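Local coordinates for piwi domain-containing protein (Vanderwaltozyma polyspora, PDB 5THE) that forms the C-terminal lobe of a budding-yeast Argonaute, which holds bound RNA and probably supports guide-directed cleavage of target RNAs, at residues Ser108-Leu113 / Asn233-Met238; Trp220-Phe223 / Gln229-Ser232; Gly428-Ser431 / Phe435-Phe438. All coordinates share one frame; numbering follows the deposited sequence.

Contact 1. Residues Ser108-Leu113 / Asn233-Met238; sequences SDVKQL and NVVMKM. With nucleotides of chain B.
Val110 and Val235 meet branch against branch, their side chains passing each other at a slant. CG1 of Val110 lies 3.7 Å from CB of Val235, and CB of Val110 faces CG2 of Val235 at 3.8 Å. Val235 sets CG1 between its backbone N and carbonyl carbon (chi1 77°), and there CG1 of Val235 touches CG1 of Val110 and also, at 3.9 Å, CD1 of Leu113. One valine thus serves two residues three positions apart on the segment 108-113, and all three are buried. Phe106 and Phe117 add aromatic surface to Val235, so the apolar patch does not end at these residues.

Segment 108-113 comes from the C-terminal part of helix 95-111 and what follows; 233-238 lies within helix 228-241. They pack together beside a parallel sheet containing strands 77-85 and 185-191, consistent with the Rossmann-like MID domain of Argonautes, which in the family receives the 5' end of the guide.

Contacts to RNA use other sides of helix 228-241. ND2 of Asn233 comes to 2.9 Å from N3 of A2 of chain B, at the base, while CG2 of Val234 packs 3.2 Å from the ribose O4' of that nucleotide. Lys237, bent at its second, third and fourth torsions, curls along the RNA backbone: its CE passes 3.2 Å from O3' of A2, and NZ donates a hydrogen bond of 2.7 Å to OP1 of A3 of chain B. The same ammonium group also bonds to the O atom of the terminal residue Ile549 and makes a salt bridge to a further phosphate, which probably fixes its position between several negative groups.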
loop_
_atom_site.group_PDB
_atom_site.type_symbol
_atom_site.label_atom_id
_atom_site.label_comp_id
_atom_site.label_asym_id
_atom_site.label_seq_id
_atom_site.Cartn_x
_atom_site.Cartn_y
_atom_site.Cartn_z
ATOM N N SER A 108 -3.345 20.997 16.158
ATOM C CA SER A 108 -4.140 20.648 17.334
ATOM C C SER A 108 -5.102 19.506 17.027
ATOM O O SER A 108 -5.338 18.647 17.882
ATOM C CB SER A 108 -4.886 21.871 17.865
ATOM O OG SER A 108 -5.781 22.375 16.901
ATOM N N ASP A 109 -5.652 19.466 15.808
ATOM C CA ASP A 109 -6.476 18.328 15.400
ATOM C C ASP A 109 -5.727 17.007 15.571
ATOM O O ASP A 109 -6.247 16.053 16.161
ATOM C CB ASP A 109 -6.917 18.481 13.943
ATOM C CG ASP A 109 -8.168 19.332 13.784
ATOM O OD1 ASP A 109 -8.780 19.702 14.806
ATOM O OD2 ASP A 109 -8.553 19.614 12.622
ATOM N N VAL A 110 -4.502 16.933 15.060
ATOM C CA VAL A 110 -3.821 15.646 14.974
ATOM C C VAL A 110 -3.114 15.302 16.276
ATOM O O VAL A 110 -2.787 14.128 16.496
ATOM C CB VAL A 110 -2.841 15.591 13.781
ATOM C CG1 VAL A 110 -3.562 15.985 12.490
ATOM C CG2 VAL A 110 -1.621 16.474 13.997
ATOM N N LYS A 111 -2.906 16.285 17.155
ATOM C CA LYS A 111 -2.429 15.985 18.499
ATOM C C LYS A 111 -3.320 14.953 19.173
ATOM O O LYS A 111 -2.826 14.057 19.863
ATOM C CB LYS A 111 -2.358 17.265 19.336
ATOM C CG LYS A 111 -1.468 17.118 20.570
ATOM C CD LYS A 111 -1.451 18.369 21.448
ATOM C CE LYS A 111 -0.390 18.239 22.539
ATOM N NZ LYS A 111 0.940 17.840 21.972
ATOM N N GLN A 112 -4.635 15.045 18.942
ATOM C CA GLN A 112 -5.606 14.126 19.536
ATOM C C GLN A 112 -5.350 12.677 19.143
ATOM O O GLN A 112 -5.784 11.754 19.846
ATOM C CB GLN A 112 -7.024 14.522 19.114
ATOM C CG GLN A 112 -7.435 15.957 19.453
ATOM C CD GLN A 112 -7.636 16.187 20.948
ATOM O OE1 GLN A 112 -6.691 16.108 21.737
ATOM N NE2 GLN A 112 -8.876 16.473 21.342
ATOM N N LEU A 113 -4.695 12.451 18.008
ATOM C CA LEU A 113 -4.377 11.101 17.568
ATOM C C LEU A 113 -3.011 10.636 18.052
ATOM O O LEU A 113 -2.666 9.465 17.855
ATOM C CB LEU A 113 -4.445 11.029 16.032
ATOM C CG LEU A 113 -5.807 11.465 15.478
ATOM C CD1 LEU A 113 -5.747 11.764 13.992
ATOM C CD2 LEU A 113 -6.846 10.392 15.764
ATOM N N ASN A 233 -6.963 12.151 8.152
ATOM C CA ASN A 233 -6.497 11.295 7.066
ATOM C C ASN A 233 -5.092 11.680 6.625
ATOM O O ASN A 233 -4.253 10.806 6.394
ATOM C CB ASN A 233 -7.475 11.363 5.892
ATOM C CG ASN A 233 -8.799 10.677 6.208
ATOM O OD1 ASN A 233 -8.886 9.885 7.136
ATOM N ND2 ASN A 233 -9.828 10.985 5.440
ATOM N N VAL A 234 -4.829 12.987 6.498
ATOM C CA VAL A 234 -3.511 13.455 6.076
ATOM C C VAL A 234 -2.436 12.912 7.005
ATOM O O VAL A 234 -1.402 12.403 6.558
ATOM C CB VAL A 234 -3.480 14.995 6.020
ATOM C CG1 VAL A 234 -2.032 15.501 5.988
ATOM C CG2 VAL A 234 -4.260 15.509 4.790
ATOM N N VAL A 235 -2.662 13.014 8.317
ATOM C CA VAL A 235 -1.613 12.660 9.266
ATOM C C VAL A 235 -1.427 11.155 9.360
ATOM O O VAL A 235 -0.378 10.699 9.820
ATOM C CB VAL A 235 -1.916 13.293 10.644
ATOM C CG1 VAL A 235 -3.001 12.516 11.394
ATOM C CG2 VAL A 235 -0.639 13.449 11.475
ATOM N N MET A 236 -2.415 10.360 8.931
ATOM C CA MET A 236 -2.190 8.922 8.835
ATOM C C MET A 236 -0.955 8.644 7.999
ATOM O O MET A 236 -0.070 7.870 8.395
ATOM C CB MET A 236 -3.413 8.229 8.237
ATOM C CG MET A 236 -4.634 8.242 9.169
ATOM S SD MET A 236 -6.003 7.253 8.572
ATOM C CE MET A 236 -5.651 5.628 9.230
ATOM N N LYS A 237 -0.857 9.329 6.859
ATOM C CA LYS A 237 0.264 9.137 5.947
ATOM C C LYS A 237 1.554 9.664 6.548
ATOM O O LYS A 237 2.594 9.007 6.462
ATOM C CB LYS A 237 -0.047 9.814 4.601
ATOM C CG LYS A 237 -1.236 9.169 3.879
ATOM C CD LYS A 237 -2.207 10.187 3.258
ATOM C CE LYS A 237 -1.594 10.964 2.090
ATOM N NZ LYS A 237 -1.194 10.114 0.919
ATOM N N MET A 238 1.503 10.850 7.163
ATOM C CA MET A 238 2.686 11.408 7.807
ATOM C C MET A 238 3.223 10.457 8.859
ATOM O O MET A 238 4.428 10.180 8.911
ATOM C CB MET A 238 2.342 12.750 8.446
ATOM C CG MET A 238 1.884 13.804 7.444
ATOM S SD MET A 238 1.458 15.322 8.319
ATOM C CE MET A 238 1.350 16.505 6.957
ATOM P P A B 2 -5.284 16.159 -1.576
ATOM O OP1 A B 2 -6.161 15.842 -2.732
ATOM O OP2 A B 2 -5.468 17.420 -0.790
ATOM O "O5'" A B 2 -5.328 14.924 -0.574
ATOM C "C5'" A B 2 -4.335 14.763 0.442
ATOM C "C4'" A B 2 -4.818 13.838 1.522
ATOM O "O4'" A B 2 -5.893 14.474 2.247
ATOM C "C3'" A B 2 -5.433 12.534 1.049
ATOM O "O3'" A B 2 -4.469 11.574 0.728
ATOM C "C2'" A B 2 -6.320 12.145 2.222
ATOM O "O2'" A B 2 -5.527 11.665 3.298
ATOM C "C1'" A B 2 -6.862 13.510 2.621
ATOM N N9 A B 2 -8.107 13.871 1.916
ATOM C C8 A B 2 -8.211 14.477 0.688
ATOM N N7 A B 2 -9.434 14.732 0.319
ATOM C C5 A B 2 -10.187 14.284 1.400
ATOM C C6 A B 2 -11.561 14.277 1.619
ATOM N N6 A B 2 -12.408 14.764 0.711
ATOM N N1 A B 2 -12.011 13.750 2.790
ATOM C C2 A B 2 -11.106 13.274 3.663
ATOM N N3 A B 2 -9.768 13.224 3.565
ATOM C C4 A B 2 -9.387 13.745 2.394
ATOM P P A B 3 -4.768 10.514 -0.429
ATOM O OP1 A B 3 -3.475 9.772 -0.533
ATOM O OP2 A B 3 -5.348 11.198 -1.622
ATOM O "O5'" A B 3 -5.892 9.572 0.202
ATOM C "C5'" A B 3 -5.604 8.803 1.359
ATOM C "C4'" A B 3 -6.855 8.222 1.957
ATOM O "O4'" A B 3 -7.705 9.265 2.500
ATOM C "C3'" A B 3 -7.761 7.479 0.995
ATOM O "O3'" A B 3 -7.289 6.181 0.743
ATOM C "C2'" A B 3 -9.092 7.502 1.729
ATOM O "O2'" A B 3 -9.102 6.531 2.768
ATOM C "C1'" A B 3 -9.058 8.901 2.349
ATOM N N9 A B 3 -9.677 9.848 1.422
ATOM C C8 A B 3 -9.107 10.422 0.307
ATOM N N7 A B 3 -9.945 11.184 -0.355
ATOM C C5 A B 3 -11.118 11.093 0.372
ATOM C C6 A B 3 -12.362 11.674 0.161
ATOM N N6 A B 3 -12.592 12.497 -0.878
ATOM N N1 A B 3 -13.324 11.380 1.061
ATOM C C2 A B 3 -13.033 10.548 2.083
ATOM N N3 A B 3 -11.891 9.921 2.385
ATOM C C4 A B 3 -10.975 10.254 1.464
#

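Contact 2. Residues Trp220-Phe223 / Gln229-Ser232; sequences WDNF and QYNS. With nucleotides of chain B.
Tyr230 and Phe223 both carry CG trans to the backbone N (chi1 178° and -173°), and these torsions bring their side chains together at about a right angle, with CD1 of Phe223 3.8 Å from CE1 of Tyr230. On one face of the tyrosine ring lies the backbone C of Asn222, whose CB reaches Tyr230 CE2 at 3.4 Å. Over the opposite face sits the ribose O4' of A2 of chain B, with C8 of its base 3.2 Å from Tyr230 CE2.

OP2 of A2 lies at the edge of the tyrosine ring, in its plane, and takes a bond of 2.6 Å from Tyr230 OH, whose position is less certain. Asn222 ND2 gives the same oxygen a nearly straight bond of 3.2 Å (179°). Asn231 OD1 lies at the edge of the phenylalanine ring, while Asn231 ND2 turns to Asp109. Were this tyrosine an alanine, the A2 sugar and base would probably lose the ring that packs against them, and OP2 one donor.

Neutral donors from helices 220-223 and 228-241 appear to converge on one phosphate oxygen, the Asn222 bond being the secure one, consistent with a guide-binding MID domain that recognises the backbone through hydrogen bonding.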
loop_
_atom_site.group_PDB
_atom_site.type_symbol
_atom_site.label_atom_id
_atom_site.label_comp_id
_atom_site.label_asym_id
_atom_site.label_seq_id
_atom_site.Cartn_x
_atom_site.Cartn_y
_atom_site.Cartn_z
ATOM N N TRP A 220 -4.461 23.008 -1.625
ATOM C CA TRP A 220 -4.857 24.118 -0.764
ATOM C C TRP A 220 -6.372 24.262 -0.660
ATOM O O TRP A 220 -6.899 24.515 0.428
ATOM C CB TRP A 220 -4.236 25.415 -1.293
ATOM C CG TRP A 220 -4.616 26.670 -0.545
ATOM C CD1 TRP A 220 -5.033 27.846 -1.099
ATOM C CD2 TRP A 220 -4.627 26.876 0.882
ATOM N NE1 TRP A 220 -5.283 28.773 -0.120
ATOM C CE2 TRP A 220 -5.042 28.208 1.106
ATOM C CE3 TRP A 220 -4.317 26.075 1.985
ATOM C CZ2 TRP A 220 -5.158 28.755 2.388
ATOM C CZ3 TRP A 220 -4.445 26.621 3.267
ATOM C CH2 TRP A 220 -4.855 27.951 3.452
ATOM N N ASP A 221 -7.099 24.116 -1.774
ATOM C CA ASP A 221 -8.551 24.286 -1.678
ATOM C C ASP A 221 -9.193 23.204 -0.823
ATOM O O ASP A 221 -10.294 23.417 -0.303
ATOM C CB ASP A 221 -9.209 24.325 -3.059
ATOM C CG ASP A 221 -8.934 25.638 -3.795
ATOM O OD1 ASP A 221 -8.628 26.648 -3.122
ATOM O OD2 ASP A 221 -9.025 25.665 -5.044
ATOM N N ASN A 222 -8.515 22.075 -0.630
ATOM C CA ASN A 222 -8.987 21.086 0.330
ATOM C C ASN A 222 -8.541 21.434 1.742
ATOM O O ASN A 222 -9.362 21.508 2.665
ATOM C CB ASN A 222 -8.468 19.697 -0.038
ATOM C CG ASN A 222 -9.023 19.190 -1.332
ATOM O OD1 ASN A 222 -10.118 19.570 -1.741
ATOM N ND2 ASN A 222 -8.269 18.313 -1.995
ATOM N N PHE A 223 -7.232 21.624 1.918
ATOM C CA PHE A 223 -6.655 21.855 3.239
ATOM C C PHE A 223 -7.316 23.040 3.925
ATOM O O PHE A 223 -7.629 22.982 5.122
ATOM C CB PHE A 223 -5.146 22.088 3.091
ATOM C CG PHE A 223 -4.398 22.180 4.396
ATOM C CD1 PHE A 223 -4.692 21.321 5.444
ATOM C CD2 PHE A 223 -3.377 23.110 4.562
ATOM C CE1 PHE A 223 -3.997 21.408 6.642
ATOM C CE2 PHE A 223 -2.667 23.193 5.760
ATOM C CZ PHE A 223 -2.982 22.338 6.798
ATOM N N GLN A 229 -11.665 15.604 9.767
ATOM C CA GLN A 229 -11.562 14.337 9.055
ATOM C C GLN A 229 -10.445 14.384 8.011
ATOM O O GLN A 229 -9.649 13.442 7.892
ATOM C CB GLN A 229 -12.908 14.002 8.409
ATOM C CG GLN A 229 -12.905 12.787 7.485
ATOM C CD GLN A 229 -12.955 11.457 8.229
ATOM O OE1 GLN A 229 -12.142 11.193 9.119
ATOM N NE2 GLN A 229 -13.913 10.613 7.862
ATOM N N TYR A 230 -10.377 15.472 7.239
ATOM C CA TYR A 230 -9.293 15.630 6.272
ATOM C C TYR A 230 -7.941 15.621 6.971
ATOM O O TYR A 230 -6.999 14.941 6.541
ATOM C CB TYR A 230 -9.503 16.933 5.497
ATOM C CG TYR A 230 -8.435 17.270 4.489
ATOM C CD1 TYR A 230 -7.263 17.932 4.864
ATOM C CD2 TYR A 230 -8.607 16.958 3.157
ATOM C CE1 TYR A 230 -6.301 18.259 3.933
ATOM C CE2 TYR A 230 -7.648 17.271 2.235
ATOM C CZ TYR A 230 -6.500 17.915 2.622
ATOM O OH TYR A 230 -5.566 18.235 1.667
ATOM N N ASN A 231 -7.830 16.377 8.067
ATOM C CA ASN A 231 -6.567 16.444 8.789
ATOM C C ASN A 231 -6.189 15.093 9.363
ATOM O O ASN A 231 -5.016 14.711 9.332
ATOM C CB ASN A 231 -6.652 17.504 9.885
ATOM C CG ASN A 231 -6.712 18.900 9.308
ATOM O OD1 ASN A 231 -6.426 19.103 8.119
ATOM N ND2 ASN A 231 -7.078 19.867 10.130
ATOM N N SER A 232 -7.169 14.355 9.895
ATOM C CA SER A 232 -6.889 13.028 10.432
ATOM C C SER A 232 -6.370 12.094 9.345
ATOM O O SER A 232 -5.444 11.306 9.578
ATOM C CB SER A 232 -8.147 12.439 11.071
ATOM O OG SER A 232 -8.686 13.316 12.042
ATOM P P A B 2 -5.284 16.159 -1.576
ATOM O OP1 A B 2 -6.161 15.842 -2.732
ATOM O OP2 A B 2 -5.468 17.420 -0.790
ATOM O "O5'" A B 2 -5.328 14.924 -0.574
ATOM C "C5'" A B 2 -4.335 14.763 0.442
ATOM C "C4'" A B 2 -4.818 13.838 1.522
ATOM O "O4'" A B 2 -5.893 14.474 2.247
ATOM C "C3'" A B 2 -5.433 12.534 1.049
ATOM O "O3'" A B 2 -4.469 11.574 0.728
ATOM C "C2'" A B 2 -6.320 12.145 2.222
ATOM O "O2'" A B 2 -5.527 11.665 3.298
ATOM C "C1'" A B 2 -6.862 13.510 2.621
ATOM N N9 A B 2 -8.107 13.871 1.916
ATOM C C8 A B 2 -8.211 14.477 0.688
ATOM N N7 A B 2 -9.434 14.732 0.319
ATOM C C5 A B 2 -10.187 14.284 1.400
ATOM C C6 A B 2 -11.561 14.277 1.619
ATOM N N6 A B 2 -12.408 14.764 0.711
ATOM N N1 A B 2 -12.011 13.750 2.790
ATOM C C2 A B 2 -11.106 13.274 3.663
ATOM N N3 A B 2 -9.768 13.224 3.565
ATOM C C4 A B 2 -9.387 13.745 2.394
HETATM O O HOH W 1 -8.095 20.857 6.707
#

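Contact 3. Residues Gly428-Ser431 / Phe435-Phe438; sequences GITS and FDFF
Asp436 reaches back from its strand to take the backbone N-H of Ser431, and this is the tight end of the contact. The bond to OD1 is short, 2.7 Å, somewhat bent at 140°, and enters on the syn lone pair, the side of the other oxygen. OD2 receives the same N-H only weakly, at 3.4 Å. With chi1 at 71° the carboxylate stands between the backbone N and carbonyl carbon of Asp436, directed at the preceding loop, where Thr430 CB presses to 3.3 Å from OD1 and Ser431 CB to 3.2 Å from the same oxygen. Arg8 forms a salt bridge with OD1 and His453 a hydrogen bond with OD2, so the charge of this buried acid is probably well compensated.

The segment 428-431 lies in the connection between antiparallel strands 423-425 and 435-440, a beta-hairpin of the PIWI domain, whose family belongs to the RNase H clan. Asp436 thereby ties the connection to its own returning strand.

Farther along, Phe438 meets the loop through carbon alone. Thr430 CG2 comes in at the edge of its ring, 3.7 Å from CD1, and Ile429 CD1 approaches CE1 obliquely at 3.6 Å, while His453 stacks on the phenylalanine. The loop side is looser: Ile429, Thr430 and Ser431 keep part of their surface in solvent. Phe435 and Phe437, by contrast, start away from the loop and pack against helix 465-475.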
loop_
_atom_site.group_PDB
_atom_site.type_symbol
_atom_site.label_atom_id
_atom_site.label_comp_id
_atom_site.label_asym_id
_atom_site.label_seq_id
_atom_site.Cartn_x
_atom_site.Cartn_y
_atom_site.Cartn_z
ATOM N N GLY A 428 -18.072 -22.762 -8.090
ATOM C CA GLY A 428 -18.999 -22.413 -9.153
ATOM C C GLY A 428 -18.395 -21.568 -10.259
ATOM O O GLY A 428 -18.357 -21.987 -11.416
ATOM N N ILE A 429 -17.922 -20.364 -9.935
ATOM C CA ILE A 429 -17.340 -19.501 -10.954
ATOM C C ILE A 429 -15.825 -19.555 -10.955
ATOM O O ILE A 429 -15.195 -18.873 -11.768
ATOM C CB ILE A 429 -17.821 -18.049 -10.796
ATOM C CG1 ILE A 429 -17.466 -17.525 -9.402
ATOM C CG2 ILE A 429 -19.337 -17.959 -11.060
ATOM C CD1 ILE A 429 -17.629 -16.012 -9.267
ATOM N N THR A 430 -15.222 -20.360 -10.087
ATOM C CA THR A 430 -13.774 -20.468 -9.979
ATOM C C THR A 430 -13.278 -21.742 -10.639
ATOM O O THR A 430 -14.048 -22.618 -11.037
ATOM C CB THR A 430 -13.351 -20.488 -8.516
ATOM O OG1 THR A 430 -14.068 -21.547 -7.875
ATOM C CG2 THR A 430 -13.652 -19.154 -7.825
ATOM N N SER A 431 -11.961 -21.867 -10.694
ATOM C CA SER A 431 -11.364 -23.050 -11.288
ATOM C C SER A 431 -11.473 -24.240 -10.342
ATOM O O SER A 431 -11.268 -24.118 -9.129
ATOM C CB SER A 431 -9.903 -22.783 -11.630
ATOM O OG SER A 431 -9.309 -23.964 -12.112
ATOM N N PHE A 435 -6.104 -23.103 -8.033
ATOM C CA PHE A 435 -6.340 -22.714 -6.648
ATOM C C PHE A 435 -6.710 -21.231 -6.626
ATOM O O PHE A 435 -5.908 -20.367 -6.282
ATOM C CB PHE A 435 -5.078 -23.025 -5.822
ATOM C CG PHE A 435 -5.290 -23.035 -4.325
ATOM C CD1 PHE A 435 -6.490 -22.644 -3.766
ATOM C CD2 PHE A 435 -4.266 -23.445 -3.479
ATOM C CE1 PHE A 435 -6.664 -22.653 -2.399
ATOM C CE2 PHE A 435 -4.439 -23.463 -2.108
ATOM C CZ PHE A 435 -5.635 -23.063 -1.569
ATOM N N ASP A 436 -7.951 -20.929 -7.007
ATOM C CA ASP A 436 -8.386 -19.541 -7.048
ATOM C C ASP A 436 -9.648 -19.329 -6.213
ATOM O O ASP A 436 -10.382 -20.266 -5.874
ATOM C CB ASP A 436 -8.595 -19.053 -8.497
ATOM C CG ASP A 436 -9.829 -19.664 -9.161
ATOM O OD1 ASP A 436 -10.065 -20.878 -9.014
ATOM O OD2 ASP A 436 -10.560 -18.920 -9.846
ATOM N N PHE A 437 -9.860 -18.071 -5.840
ATOM C CA PHE A 437 -11.031 -17.690 -5.062
ATOM C C PHE A 437 -11.229 -16.192 -5.223
ATOM O O PHE A 437 -10.297 -15.456 -5.551
ATOM C CB PHE A 437 -10.902 -18.087 -3.582
ATOM C CG PHE A 437 -9.628 -17.646 -2.930
ATOM C CD1 PHE A 437 -9.505 -16.369 -2.406
ATOM C CD2 PHE A 437 -8.555 -18.516 -2.824
ATOM C CE1 PHE A 437 -8.337 -15.962 -1.801
ATOM C CE2 PHE A 437 -7.371 -18.116 -2.216
ATOM C CZ PHE A 437 -7.260 -16.834 -1.707
ATOM N N PHE A 438 -12.470 -15.761 -5.038
ATOM C CA PHE A 438 -12.806 -14.346 -5.008
ATOM C C PHE A 438 -13.037 -13.932 -3.567
ATOM O O PHE A 438 -13.621 -14.689 -2.786
ATOM C CB PHE A 438 -14.080 -14.039 -5.801
ATOM C CG PHE A 438 -13.967 -14.249 -7.279
ATOM C CD1 PHE A 438 -14.153 -15.508 -7.831
ATOM C CD2 PHE A 438 -13.737 -13.170 -8.126
ATOM C CE1 PHE A 438 -14.079 -15.701 -9.193
ATOM C CE2 PHE A 438 -13.669 -13.352 -9.501
ATOM C CZ PHE A 438 -13.842 -14.614 -10.037
#

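Contacts 1 and 2 are neighbours in the MID-like part of the lobe, their centres 11 Å apart, and both draw on helix 228-241. They touch where Val110 CG1 packs 3.7 Å from Asn231 O. In sequence, both segments of contact 2 fall between those of contact 1. Helix 228-241 packs against one helix remote in sequence and one close by; it also presents residues to the RNA. Contact 3 comes later in the chain and lies in the PIWI domain, across the chain's centre, with its own centre about 40 Å from contact 1 and 41 Å from contact 2. It lies within a hairpin, whereas the other two contribute to RNA binding.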